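Local coordinates for protein DNA alpha-glucosyltransferase (Enterobacteria phage T4, PDB 1XV5) that belongs to the phage DNA alpha-glucosyltransferases of the GT-B clan, with two Rossmann-like domains and uridine-5'-diphosphate held between them, at residues F45-T48 and S49-D52. Numbering follows the deposited sequence.
Sequences FTRT and SSHD. With UDP (uridine-5'-diphosphate), chain C.
The guanidinium of Arg47 and the ring of His51 both turn an edge, rather than a face, to the bound UDP, while Arg47 and Ser50 meet directly in the turn that leads from one to the other. O4 of the uracil lies in the plane of the guanidinium, 2.7 Å from Arg47 NH1, which donates to it at a bent 140°. At the His51 edge, in the ring plane, lie UDP O4' and water 1; CE1 comes within 3.4 Å of UDP O4', and NE2 makes a long, weak hydrogen bond to UDP O3'. The Arg47 side chain, extended from CG to NE, spans the distance from the turn to the base. That turn, type I from Arg47 to Ser50, closes with Ser50 N donating to Arg47 O at 3.0 Å. Water 1 also donates to Arg47 O and accepts from His51 N, extending the link from the turn to the residue after it. Ser50 OG, beside its own backbone N (chi1 -69°), packs 3.2 Å from Arg47 CB and is hydrogen-bonded to Tyr276 O. Glu236 forms a salt bridge with Arg47 NH2, and Gly234 O accepts from NH1, steadying the guanidinium. The loop runs between strands 34-40 and 58-60 of one parallel sheet, reaches residues following strands 229-233 and 270-273 of the other, and rests His51 on helix 17-30.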
# COMPACT_ATOMS: atom_id res chain seq x y z
N PHE A 45 13.62 3.93 -9.76
CA PHE A 45 13.42 2.97 -8.69
C PHE A 45 13.53 1.54 -9.17
O PHE A 45 13.38 1.25 -10.36
CB PHE A 45 12.05 3.20 -8.04
CG PHE A 45 11.85 4.59 -7.52
CD1 PHE A 45 11.49 5.62 -8.39
CD2 PHE A 45 12.03 4.88 -6.18
CE1 PHE A 45 11.31 6.92 -7.92
CE2 PHE A 45 11.85 6.18 -5.70
CZ PHE A 45 11.49 7.20 -6.57
N THR A 46 13.77 0.63 -8.23
CA THR A 46 13.93 -0.78 -8.51
C THR A 46 12.67 -1.52 -8.97
O THR A 46 12.74 -2.39 -9.84
CB THR A 46 14.48 -1.52 -7.27
OG1 THR A 46 15.78 -1.01 -6.95
CG2 THR A 46 14.58 -3.02 -7.53
N ARG A 47 11.52 -1.17 -8.40
CA ARG A 47 10.28 -1.86 -8.74
C ARG A 47 9.41 -1.16 -9.78
O ARG A 47 8.19 -1.31 -9.78
CB ARG A 47 9.45 -2.08 -7.47
CG ARG A 47 10.26 -2.62 -6.29
CD ARG A 47 9.38 -2.82 -5.06
NE ARG A 47 10.16 -2.75 -3.83
CZ ARG A 47 10.42 -3.78 -3.03
NH1 ARG A 47 9.95 -4.99 -3.31
NH2 ARG A 47 11.15 -3.60 -1.94
N THR A 48 10.03 -0.40 -10.68
CA THR A 48 9.24 0.30 -11.68
C THR A 48 8.41 -0.64 -12.55
O THR A 48 7.42 -0.23 -13.14
CB THR A 48 10.13 1.16 -12.59
OG1 THR A 48 9.29 2.03 -13.38
CG2 THR A 48 10.95 0.29 -13.51
N SER A 49 8.80 -1.91 -12.61
CA SER A 49 8.08 -2.89 -13.42
C SER A 49 7.13 -3.79 -12.63
O SER A 49 6.50 -4.68 -13.20
CB SER A 49 9.07 -3.77 -14.19
OG SER A 49 9.77 -3.01 -15.16
N SER A 50 7.00 -3.55 -11.33
CA SER A 50 6.13 -4.37 -10.51
C SER A 50 4.66 -4.29 -10.93
O SER A 50 3.94 -5.29 -10.88
CB SER A 50 6.27 -3.99 -9.04
OG SER A 50 7.55 -4.37 -8.55
N HIS A 51 4.23 -3.11 -11.35
CA HIS A 51 2.84 -2.93 -11.78
C HIS A 51 2.79 -2.56 -13.26
O HIS A 51 3.71 -1.94 -13.78
CB HIS A 51 2.16 -1.84 -10.95
CG HIS A 51 2.13 -2.12 -9.48
ND1 HIS A 51 3.14 -1.74 -8.63
CD2 HIS A 51 1.21 -2.76 -8.72
CE1 HIS A 51 2.84 -2.13 -7.40
NE2 HIS A 51 1.68 -2.76 -7.43
N ASP A 52 1.70 -2.92 -13.92
CA ASP A 52 1.54 -2.62 -15.33
C ASP A 52 1.13 -1.17 -15.53
O ASP A 52 0.09 -0.73 -15.03
CB ASP A 52 0.49 -3.53 -15.96
CG ASP A 52 0.34 -3.30 -17.44
OD1 ASP A 52 1.32 -3.56 -18.18
OD2 ASP A 52 -0.75 -2.86 -17.87
N1 UDP C . 4.39 -4.80 -4.56
C2 UDP C . 4.81 -5.37 -5.74
N3 UDP C . 6.09 -5.86 -5.73
C4 UDP C . 6.98 -5.84 -4.67
C5 UDP C . 6.46 -5.24 -3.47
C6 UDP C . 5.22 -4.75 -3.46
O2 UDP C . 4.09 -5.45 -6.73
O4 UDP C . 8.10 -6.31 -4.81
C1' UDP C . 3.03 -4.24 -4.52
C2' UDP C . 2.12 -4.87 -3.47
O2' UDP C . 1.58 -6.09 -3.94
C3' UDP C . 1.10 -3.75 -3.31
C4' UDP C . 1.99 -2.51 -3.33
O4' UDP C . 3.13 -2.89 -4.15
O3' UDP C . 0.22 -3.74 -4.44
C5' UDP C . 2.47 -2.04 -1.97
O5' UDP C . 1.43 -1.33 -1.32
PA UDP C . 1.07 -1.55 0.22
O1A UDP C . -0.05 -0.63 0.50
O2A UDP C . 0.89 -3.00 0.47
O3A UDP C . 2.40 -1.08 1.06
PB UDP C . 3.52 0.08 0.76
O1B UDP C . 3.92 0.63 2.08
O2B UDP C . 4.56 -0.51 -0.12
O3B UDP C . 2.74 1.20 -0.04
O HOH W 1 5.51 -0.51 -10.90